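PDB 2FI1: hydrolase, haloacid dehalogenase-like family from Streptococcus pneumoniae, which probably acts as a hydrolase, perhaps on a phosphate ester as many haloacid dehalogenase-like enzymes do, and binds a calcium ion. Local coordinates for residues E68-K71 with E72-R76; L48-S51 with T52-I56; L144-R147 with E148-I152; T118-A121 with A122-E126. All coordinates share one frame; numbering follows the deposited sequence.

Contact 1 of 4, residues E68-K71 with E72-R76; sequences EKYK and ENEAR
K71 bends at its second torsion (chi2 -74°) while E74 runs extended with CG opposite its backbone N (chi1 -176°), and the two side chains of helix 66-77 therefore lie side by side, pointing the same way, with K71 CD 3.8 Å from E74 OE1. The charges themselves stop short of a salt bridge, with K71 NZ 4.3 Å from E74 OE1. Water fills in: one molecule accepts from K71 NZ and donates to E74 OE2, both at 2.7 Å, and another donates to K71 O and to E74 OE1. E74 OE2 is also hydrogen-bonded to S24 OG of helix 20-34. The ring of Y70, one turn back, crosses the E74 carboxylate at a slant, the two planes 41° apart; its hydroxyl OH lies 3.5 Å from E74 OE2, and the ring itself packs edge-to-face on F28. Round the helix, E68 OE2 and E72 OE2 sit 4.6 Å apart, joined by a water that donates to both. Backbone bonds from E72 N to A75 N carry the helix through. Water thus mediates both charged pairs: it spaces E68 from E72, probably easing their repulsion, and links K71 to E74 without a direct salt bridge.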
loop_
_atom_site.group_PDB
_atom_site.type_symbol
_atom_site.label_atom_id
_atom_site.label_comp_id
_atom_site.label_asym_id
_atom_site.label_seq_id
_atom_site.Cartn_x
_atom_site.Cartn_y
_atom_site.Cartn_z
ATOM N N GLU A 68 -4.544 -15.646 -16.460
ATOM C CA GLU A 68 -4.261 -14.707 -17.527
ATOM C C GLU A 68 -5.374 -13.677 -17.684
ATOM O O GLU A 68 -5.114 -12.481 -17.809
ATOM C CB GLU A 68 -4.047 -15.453 -18.840
ATOM C CG GLU A 68 -3.347 -14.615 -19.862
ATOM C CD GLU A 68 -2.914 -15.399 -21.089
ATOM O OE1 GLU A 68 -3.057 -16.645 -21.112
ATOM O OE2 GLU A 68 -2.415 -14.749 -22.029
ATOM N N LYS A 69 -6.618 -14.149 -17.681
ATOM C CA LYS A 69 -7.772 -13.272 -17.819
ATOM C C LYS A 69 -7.937 -12.391 -16.585
ATOM O O LYS A 69 -8.254 -11.211 -16.703
ATOM C CB LYS A 69 -9.037 -14.091 -18.051
ATOM C CG LYS A 69 -9.053 -14.864 -19.366
ATOM C CD LYS A 69 -10.260 -15.779 -19.426
ATOM C CE LYS A 69 -10.241 -16.660 -20.665
ATOM N NZ LYS A 69 -10.551 -15.893 -21.901
ATOM N N TYR A 70 -7.703 -12.968 -15.410
ATOM C CA TYR A 70 -7.733 -12.199 -14.163
ATOM C C TYR A 70 -6.729 -11.040 -14.190
ATOM O O TYR A 70 -7.078 -9.910 -13.837
ATOM C CB TYR A 70 -7.486 -13.128 -12.969
ATOM C CG TYR A 70 -7.104 -12.420 -11.687
ATOM C CD1 TYR A 70 -7.916 -11.422 -11.153
ATOM C CD2 TYR A 70 -5.916 -12.728 -11.030
ATOM C CE1 TYR A 70 -7.555 -10.760 -9.999
ATOM C CE2 TYR A 70 -5.559 -12.077 -9.867
ATOM C CZ TYR A 70 -6.388 -11.102 -9.354
ATOM O OH TYR A 70 -6.024 -10.448 -8.194
ATOM N N LYS A 71 -5.492 -11.314 -14.611
ATOM C CA LYS A 71 -4.457 -10.272 -14.642
ATOM C C LYS A 71 -4.806 -9.154 -15.620
ATOM O O LYS A 71 -4.535 -7.979 -15.353
ATOM C CB LYS A 71 -3.084 -10.865 -14.969
ATOM C CG LYS A 71 -2.563 -11.806 -13.908
ATOM C CD LYS A 71 -2.082 -11.076 -12.678
ATOM C CE LYS A 71 -1.533 -12.070 -11.677
ATOM N NZ LYS A 71 -0.808 -11.404 -10.584
ATOM N N GLU A 72 -5.415 -9.512 -16.745
ATOM C CA GLU A 72 -5.874 -8.502 -17.691
ATOM C C GLU A 72 -6.972 -7.635 -17.071
ATOM O O GLU A 72 -6.936 -6.410 -17.167
ATOM C CB GLU A 72 -6.334 -9.152 -18.999
ATOM C CG GLU A 72 -5.171 -9.676 -19.837
ATOM C CD GLU A 72 -5.558 -10.029 -21.266
ATOM O OE1 GLU A 72 -6.487 -9.394 -21.817
ATOM O OE2 GLU A 72 -4.919 -10.941 -21.843
ATOM N N ASN A 73 -7.931 -8.267 -16.402
ATOM C CA ASN A 73 -8.991 -7.525 -15.727
ATOM C C ASN A 73 -8.459 -6.663 -14.580
ATOM O O ASN A 73 -8.954 -5.564 -14.347
ATOM C CB ASN A 73 -10.087 -8.469 -15.226
ATOM C CG ASN A 73 -11.017 -8.925 -16.338
ATOM O OD1 ASN A 73 -11.244 -8.197 -17.309
ATOM N ND2 ASN A 73 -11.579 -10.117 -16.191
ATOM N N GLU A 74 -7.440 -7.158 -13.881
ATOM C CA GLU A 74 -6.822 -6.400 -12.797
ATOM C C GLU A 74 -6.130 -5.144 -13.334
ATOM O O GLU A 74 -6.248 -4.073 -12.750
ATOM C CB GLU A 74 -5.838 -7.286 -12.038
ATOM C CG GLU A 74 -5.198 -6.627 -10.826
ATOM C CD GLU A 74 -4.079 -7.469 -10.258
ATOM O OE1 GLU A 74 -3.200 -7.900 -11.027
ATOM O OE2 GLU A 74 -4.057 -7.702 -9.038
ATOM N N ALA A 75 -5.403 -5.281 -14.439
ATOM C CA ALA A 75 -4.762 -4.122 -15.059
ATOM C C ALA A 75 -5.797 -3.068 -15.435
ATOM O O ALA A 75 -5.574 -1.870 -15.238
ATOM C CB ALA A 75 -3.971 -4.541 -16.277
ATOM N N ARG A 76 -6.935 -3.510 -15.961
ATOM C CA ARG A 76 -8.030 -2.591 -16.275
ATOM C C ARG A 76 -8.564 -1.866 -15.041
ATOM O O ARG A 76 -8.783 -0.659 -15.068
ATOM C CB ARG A 76 -9.171 -3.322 -16.963
ATOM C CG ARG A 76 -10.257 -2.396 -17.481
ATOM C CD ARG A 76 -11.154 -3.081 -18.493
ATOM N NE ARG A 76 -10.391 -3.631 -19.614
ATOM C CZ ARG A 76 -10.054 -4.912 -19.771
ATOM N NH1 ARG A 76 -10.408 -5.836 -18.883
ATOM N NH2 ARG A 76 -9.349 -5.277 -20.838
HETATM O O HOH W 1 -2.096 -12.216 -21.177
HETATM O O HOH W 2 -2.293 -9.763 -9.007
HETATM O O HOH W 3 -2.418 -7.213 -13.525
#

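Contact 2 of 4, residues L48-S51 with T52-I56; sequences LKVS and TPFAI
This is a helix N-cap at a tight junction: S51, the first residue past helix 41-50, at once caps helix 52-59, in the helical cap region that stands apart from the parallel sheet. The hydroxyl does the work. S51 OG sits between its own backbone N and carbonyl carbon (chi1 76°), and from there accepts the hydrogen of F54 N at 2.9 Å with an N-H...O angle of 157°. The same oxygen rests 3.4 Å from P53 CD and close to the CB of F54, so the first turn of the new helix folds round it. The carbonyl O of S51 meanwhile takes A55 N at 3.1 Å, opening the regular bonding of that helix. Side chains brace the corner on two sides. V50 lies obliquely across the F54 ring, its CB 3.7 Å from F54 CD2 and its CG1 reaching both the CB and the ring. On the buried side, L48 CD2 meets the methyl CB of A55 at 3.7 Å. A water ties the helices as well, donating to L48 O at 2.7 Å and sharing a hydrogen bond with T52 OG1 at 2.9 Å. L48 rests on Y21 and T25 of helix 20-34 and on Y70 of helix 66-77, and A55 reaches F28 of helix 20-34.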
loop_
_atom_site.group_PDB
_atom_site.type_symbol
_atom_site.label_atom_id
_atom_site.label_comp_id
_atom_site.label_asym_id
_atom_site.label_seq_id
_atom_site.Cartn_x
_atom_site.Cartn_y
_atom_site.Cartn_z
ATOM N N LEU A 48 -7.295 -13.273 -1.321
ATOM C CA LEU A 48 -6.205 -12.573 -2.013
ATOM C C LEU A 48 -5.182 -12.009 -1.034
ATOM O O LEU A 48 -3.984 -11.986 -1.323
ATOM C CB LEU A 48 -6.759 -11.485 -2.931
ATOM C CG LEU A 48 -7.472 -12.032 -4.170
ATOM C CD1 LEU A 48 -8.244 -10.928 -4.838
ATOM C CD2 LEU A 48 -6.465 -12.651 -5.146
ATOM N N LYS A 49 -5.637 -11.580 0.141
ATOM C CA LYS A 49 -4.728 -11.072 1.175
ATOM C C LYS A 49 -3.796 -12.158 1.690
ATOM O O LYS A 49 -2.674 -11.855 2.137
ATOM C CB LYS A 49 -5.503 -10.466 2.347
ATOM C CG LYS A 49 -6.063 -9.107 2.080
ATOM C CD LYS A 49 -6.657 -8.475 3.344
ATOM C CE LYS A 49 -5.618 -7.813 4.215
ATOM N NZ LYS A 49 -6.221 -7.230 5.457
ATOM N N VAL A 50 -4.247 -13.407 1.652
ATOM C CA VAL A 50 -3.372 -14.546 1.925
ATOM C C VAL A 50 -2.366 -14.641 0.772
ATOM O O VAL A 50 -1.168 -14.382 0.964
ATOM C CB VAL A 50 -4.155 -15.867 2.102
ATOM C CG1 VAL A 50 -3.209 -17.057 2.255
ATOM C CG2 VAL A 50 -5.107 -15.770 3.311
ATOM N N SER A 51 -2.844 -15.007 -0.414
ATOM C CA SER A 51 -1.996 -15.039 -1.619
ATOM C C SER A 51 -2.861 -15.293 -2.827
ATOM O O SER A 51 -3.974 -15.824 -2.723
ATOM C CB SER A 51 -0.935 -16.135 -1.524
ATOM O OG SER A 51 -1.486 -17.423 -1.742
ATOM N N THR A 52 -2.352 -14.934 -3.998
ATOM C CA THR A 52 -3.072 -15.237 -5.223
ATOM C C THR A 52 -3.171 -16.749 -5.453
ATOM O O THR A 52 -4.234 -17.233 -5.819
ATOM C CB THR A 52 -2.478 -14.487 -6.414
ATOM O OG1 THR A 52 -2.508 -13.086 -6.127
ATOM C CG2 THR A 52 -3.254 -14.765 -7.681
ATOM N N PRO A 53 -2.083 -17.506 -5.240
ATOM C CA PRO A 53 -2.251 -18.950 -5.384
ATOM C C PRO A 53 -3.331 -19.542 -4.464
ATOM O O PRO A 53 -4.065 -20.441 -4.887
ATOM C CB PRO A 53 -0.860 -19.500 -5.040
ATOM C CG PRO A 53 0.062 -18.389 -5.381
ATOM C CD PRO A 53 -0.676 -17.144 -5.005
ATOM N N PHE A 54 -3.446 -19.034 -3.238
ATOM C CA PHE A 54 -4.496 -19.525 -2.332
ATOM C C PHE A 54 -5.890 -19.188 -2.869
ATOM O O PHE A 54 -6.794 -20.032 -2.839
ATOM C CB PHE A 54 -4.340 -18.965 -0.921
ATOM C CG PHE A 54 -5.491 -19.323 -0.023
ATOM C CD1 PHE A 54 -5.699 -20.643 0.350
ATOM C CD2 PHE A 54 -6.371 -18.356 0.416
ATOM C CE1 PHE A 54 -6.769 -20.985 1.151
ATOM C CE2 PHE A 54 -7.440 -18.696 1.225
ATOM C CZ PHE A 54 -7.641 -20.015 1.582
ATOM N N ALA A 55 -6.061 -17.969 -3.366
ATOM C CA ALA A 55 -7.349 -17.572 -3.915
ATOM C C ALA A 55 -7.722 -18.429 -5.125
ATOM O O ALA A 55 -8.869 -18.847 -5.273
ATOM C CB ALA A 55 -7.345 -16.105 -4.288
ATOM N N ILE A 56 -6.761 -18.682 -6.009
ATOM C CA ILE A 56 -7.024 -19.503 -7.195
ATOM C C ILE A 56 -7.294 -20.958 -6.829
ATOM O O ILE A 56 -8.224 -21.559 -7.350
ATOM C CB ILE A 56 -5.886 -19.382 -8.230
ATOM C CG1 ILE A 56 -5.923 -17.970 -8.831
ATOM C CG2 ILE A 56 -6.017 -20.452 -9.320
ATOM C CD1 ILE A 56 -4.789 -17.659 -9.768
HETATM O O HOH W 4 -2.774 -11.572 -3.686
#

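Contact 3 of 4, residues L144-R147 with E148-I152; sequences LYLR and EKYQI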
loop_
_atom_site.group_PDB
_atom_site.type_symbol
_atom_site.label_atom_id
_atom_site.label_comp_id
_atom_site.label_asym_id
_atom_site.label_seq_id
_atom_site.Cartn_x
_atom_site.Cartn_y
_atom_site.Cartn_z
ATOM N N LEU A 144 16.916 4.237 6.620
ATOM C CA LEU A 144 18.108 4.942 7.110
ATOM C C LEU A 144 18.586 5.986 6.104
ATOM O O LEU A 144 19.060 7.058 6.481
ATOM C CB LEU A 144 19.237 3.955 7.425
ATOM C CG LEU A 144 19.000 3.100 8.674
ATOM C CD1 LEU A 144 19.985 1.946 8.752
ATOM C CD2 LEU A 144 19.059 3.941 9.952
ATOM N N TYR A 145 18.465 5.678 4.819
ATOM C CA TYR A 145 18.779 6.644 3.766
ATOM C C TYR A 145 17.904 7.891 3.918
ATOM O O TYR A 145 18.395 9.017 3.844
ATOM C CB TYR A 145 18.592 6.015 2.375
ATOM C CG TYR A 145 18.291 6.979 1.251
ATOM C CD1 TYR A 145 19.293 7.715 0.642
ATOM C CD2 TYR A 145 16.992 7.121 0.757
ATOM C CE1 TYR A 145 19.018 8.582 -0.405
ATOM C CE2 TYR A 145 16.700 7.980 -0.281
ATOM C CZ TYR A 145 17.719 8.714 -0.874
ATOM O OH TYR A 145 17.465 9.574 -1.912
ATOM N N LEU A 146 16.601 7.694 4.105
ATOM C CA LEU A 146 15.695 8.826 4.280
ATOM C C LEU A 146 15.989 9.594 5.563
ATOM O O LEU A 146 15.970 10.824 5.578
ATOM C CB LEU A 146 14.236 8.366 4.273
ATOM C CG LEU A 146 13.674 7.900 2.927
ATOM C CD1 LEU A 146 12.267 7.348 3.127
ATOM C CD2 LEU A 146 13.701 9.012 1.889
ATOM N N ARG A 147 16.243 8.859 6.634
ATOM C CA ARG A 147 16.552 9.481 7.923
ATOM C C ARG A 147 17.783 10.379 7.827
ATOM O O ARG A 147 17.789 11.491 8.371
ATOM C CB ARG A 147 16.752 8.413 8.994
ATOM C CG ARG A 147 17.107 8.960 10.362
ATOM C CD ARG A 147 17.801 7.906 11.180
ATOM N NE ARG A 147 16.904 7.376 12.189
ATOM C CZ ARG A 147 16.817 7.827 13.439
ATOM N NH1 ARG A 147 17.566 8.843 13.872
ATOM N NH2 ARG A 147 15.956 7.259 14.265
ATOM N N GLU A 148 18.819 9.906 7.141
ATOM C CA GLU A 148 20.047 10.684 6.957
ATOM C C GLU A 148 19.835 11.856 6.003
ATOM O O GLU A 148 20.178 13.005 6.302
ATOM C CB GLU A 148 21.176 9.771 6.448
ATOM C CG GLU A 148 22.521 10.474 6.213
ATOM C CD GLU A 148 23.609 9.539 5.694
ATOM O OE1 GLU A 148 23.677 8.371 6.141
ATOM O OE2 GLU A 148 24.413 9.986 4.842
ATOM N N LYS A 149 19.242 11.585 4.849
ATOM C CA LYS A 149 19.108 12.607 3.819
ATOM C C LYS A 149 18.205 13.745 4.273
ATOM O O LYS A 149 18.489 14.919 3.988
ATOM C CB LYS A 149 18.561 11.990 2.526
ATOM C CG LYS A 149 18.358 12.987 1.395
ATOM C CD LYS A 149 18.048 12.293 0.074
ATOM C CE LYS A 149 17.830 13.306 -1.029
ATOM N NZ LYS A 149 17.464 12.631 -2.317
ATOM N N TYR A 150 17.119 13.389 4.962
ATOM C CA TYR A 150 16.107 14.357 5.380
ATOM C C TYR A 150 16.209 14.689 6.867
ATOM O O TYR A 150 15.378 15.416 7.410
ATOM C CB TYR A 150 14.702 13.870 4.971
ATOM C CG TYR A 150 14.566 13.875 3.467
ATOM C CD1 TYR A 150 14.376 15.058 2.781
ATOM C CD2 TYR A 150 14.687 12.698 2.722
ATOM C CE1 TYR A 150 14.292 15.081 1.399
ATOM C CE2 TYR A 150 14.598 12.713 1.342
ATOM C CZ TYR A 150 14.406 13.905 0.685
ATOM O OH TYR A 150 14.324 13.979 -0.688
ATOM N N GLN A 151 17.258 14.189 7.509
ATOM C CA GLN A 151 17.572 14.550 8.893
ATOM C C GLN A 151 16.328 14.427 9.770
ATOM O O GLN A 151 15.879 15.359 10.439
ATOM C CB GLN A 151 18.223 15.931 8.922
ATOM C CG GLN A 151 19.619 15.866 8.327
ATOM C CD GLN A 151 20.258 17.215 8.159
ATOM O OE1 GLN A 151 19.862 17.999 7.297
ATOM N NE2 GLN A 151 21.280 17.488 8.971
ATOM N N ILE A 152 15.779 13.216 9.755
ATOM C CA ILE A 152 14.533 12.903 10.427
ATOM C C ILE A 152 14.781 12.629 11.910
ATOM O O ILE A 152 15.426 11.636 12.265
ATOM C CB ILE A 152 13.850 11.661 9.763
ATOM C CG1 ILE A 152 13.541 11.947 8.290
ATOM C CG2 ILE A 152 12.592 11.276 10.520
ATOM C CD1 ILE A 152 12.917 10.776 7.539
#
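Y145 and K149, one turn apart, run side by side along helix 141-149, which a Schellman motif closes at Q151. K149 is extended throughout. Its CB lies 3.3 Å from Y145 O, and its CG sits over one face of the Y150 ring, offset toward the rim. Its CD comes 3.7 Å from Y145 CZ, and NZ then donates to Y145 OH at 3.1 Å. The ammonium also forms a salt bridge with E126 of strand 124-128; the hydroxyls of Y145 and Y150 converge on the same carboxylate, probably stabilising its negative charge. On the side facing the sheet, L146 CD2 packs obliquely on Y150 CE2 at 3.8 Å, while L146 itself touches I10, F102, V104 and V128. I152, past the end of the helix, turns back so that its CD1 stands 3.6 Å from L146 O. R147 NE is hydrogen-bonded to A171 O, with I152 O over one face of the guanidinium. Q151 has positive phi, and its N bonds weakly to E148 O. The other bond of the Schellman motif runs from I152 N to R147 O, 3.0 Å long, in the carbonyl plane and on a lone pair.

Contact 4 of 4, residues T118-A121 with A122-E126; sequences TSIA and AYFTE
The rings of Y123 and F124 both turn an edge to the backbone of I120 and A121. I120 O and CA lie at the rim of the Y123 ring, near its plane, with I120 O 3.7 Å from Y123 CD2. At the F124 ring, A121 O stands at the edge, while I120 O approaches obliquely, 3.3 Å from CE2; the CB of Y123 lies over one face, offset toward the rim. The I120 side chain crosses F124 at a slant. Its CG1 takes the position between backbone N and carbonyl carbon (chi1 61°), and its CD1 comes 4.1 Å from F124 CE2. The backbone makes a short 3-10 turn: Y123 N donates to I120 O at 3.0 Å and F124 N to A121 O at 3.2 Å, each donor well above the carbonyl plane. A water donates to A121 O and to F124 O, bridging the turn to strand 124-128. I120 and F124 settle on L115 of helix 110-117, Y123 on L91 of helix 87-96, and Y123 OH is hydrogen-bonded to E92. I120 O and A121 O thus each receive an N-H and lie at a ring edge, of Y123 and F124 respectively, whose slightly positive hydrogens probably add weak attraction.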
loop_
_atom_site.group_PDB
_atom_site.type_symbol
_atom_site.label_atom_id
_atom_site.label_comp_id
_atom_site.label_asym_id
_atom_site.label_seq_id
_atom_site.Cartn_x
_atom_site.Cartn_y
_atom_site.Cartn_z
ATOM N N THR A 118 -4.098 8.537 -8.568
ATOM C CA THR A 118 -4.853 8.748 -7.327
ATOM C C THR A 118 -4.688 10.158 -6.750
ATOM O O THR A 118 -5.220 10.456 -5.674
ATOM C CB THR A 118 -4.457 7.717 -6.256
ATOM O OG1 THR A 118 -3.060 7.819 -5.989
ATOM C CG2 THR A 118 -4.785 6.304 -6.712
ATOM N N SER A 119 -3.969 11.014 -7.468
ATOM C CA SER A 119 -3.799 12.422 -7.097
ATOM C C SER A 119 -3.220 12.610 -5.697
ATOM O O SER A 119 -3.607 13.535 -4.979
ATOM C CB SER A 119 -5.126 13.178 -7.247
ATOM O OG SER A 119 -5.581 13.078 -8.584
ATOM N N ILE A 120 -2.278 11.760 -5.312
ATOM C CA ILE A 120 -1.528 12.001 -4.074
ATOM C C ILE A 120 -0.021 12.199 -4.285
ATOM O O ILE A 120 0.714 12.374 -3.324
ATOM C CB ILE A 120 -1.804 10.927 -2.997
ATOM C CG1 ILE A 120 -1.400 9.531 -3.480
ATOM C CG2 ILE A 120 -3.273 10.976 -2.583
ATOM C CD1 ILE A 120 -1.412 8.484 -2.378
ATOM N N ALA A 121 0.436 12.243 -5.536
ATOM C CA ALA A 121 1.859 12.450 -5.810
ATOM C C ALA A 121 2.382 13.728 -5.156
ATOM O O ALA A 121 3.520 13.779 -4.668
ATOM C CB ALA A 121 2.118 12.486 -7.310
ATOM N N ALA A 122 1.539 14.758 -5.140
ATOM C CA ALA A 122 1.928 16.059 -4.604
ATOM C C ALA A 122 2.306 16.030 -3.132
ATOM O O ALA A 122 2.970 16.950 -2.656
ATOM C CB ALA A 122 0.817 17.077 -4.831
ATOM N N TYR A 123 1.907 14.987 -2.408
ATOM C CA TYR A 123 2.194 14.924 -0.981
ATOM C C TYR A 123 3.614 14.519 -0.625
ATOM O O TYR A 123 4.065 14.809 0.475
ATOM C CB TYR A 123 1.203 14.003 -0.255
ATOM C CG TYR A 123 -0.123 14.681 -0.075
ATOM C CD1 TYR A 123 -0.254 15.716 0.842
ATOM C CD2 TYR A 123 -1.221 14.360 -0.869
ATOM C CE1 TYR A 123 -1.453 16.380 0.988
ATOM C CE2 TYR A 123 -2.434 15.035 -0.721
ATOM C CZ TYR A 123 -2.530 16.040 0.199
ATOM O OH TYR A 123 -3.725 16.708 0.318
ATOM N N PHE A 124 4.329 13.849 -1.536
ATOM C CA PHE A 124 5.565 13.178 -1.152
ATOM C C PHE A 124 6.798 13.985 -1.438
ATOM O O PHE A 124 7.039 14.387 -2.566
ATOM C CB PHE A 124 5.634 11.800 -1.810
ATOM C CG PHE A 124 4.514 10.919 -1.369
ATOM C CD1 PHE A 124 4.564 10.276 -0.145
ATOM C CD2 PHE A 124 3.361 10.820 -2.119
ATOM C CE1 PHE A 124 3.510 9.516 0.304
ATOM C CE2 PHE A 124 2.291 10.058 -1.669
ATOM C CZ PHE A 124 2.374 9.402 -0.445
ATOM N N THR A 125 7.578 14.218 -0.394
ATOM C CA THR A 125 8.873 14.869 -0.535
ATOM C C THR A 125 9.827 13.989 -1.337
ATOM O O THR A 125 10.557 14.480 -2.202
ATOM C CB THR A 125 9.444 15.221 0.839
ATOM O OG1 THR A 125 8.581 16.183 1.468
ATOM C CG2 THR A 125 10.851 15.781 0.733
ATOM N N GLU A 126 9.817 12.685 -1.068
ATOM C CA GLU A 126 10.543 11.731 -1.898
ATOM C C GLU A 126 9.829 10.388 -1.879
ATOM O O GLU A 126 9.312 9.953 -0.842
ATOM C CB GLU A 126 11.999 11.561 -1.453
ATOM C CG GLU A 126 12.793 10.647 -2.398
ATOM C CD GLU A 126 14.297 10.652 -2.204
ATOM O OE1 GLU A 126 14.868 11.643 -1.711
ATOM O OE2 GLU A 126 14.924 9.634 -2.559
HETATM O O HOH W 5 5.762 16.038 -4.608
#

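Overall arrangement
The four contacts fall into two groups. Contacts 1 and 2 belong to the helical cap, centres 15 Å apart, and touch where Y70 OH meets L48 CD2 at 3.8 Å. Contacts 3 and 4 belong to the domain with the parallel sheet, centres 18 Å apart, and meet where E126 of contact 4 receives the two tyrosine hydroxyls of contact 3, each 2.6 Å away (Y150 OH to OE1, Y145 OH to OE2). Contacts 1 and 3 lie on opposite sides of the chain's centre, their centres 38 Å apart. The calcium ion, at D12, G14 and D160, probably marks the catalytic metal site of this family; it is about 14 Å from the E74 side chain and about 13 Å from those of L48 and F124.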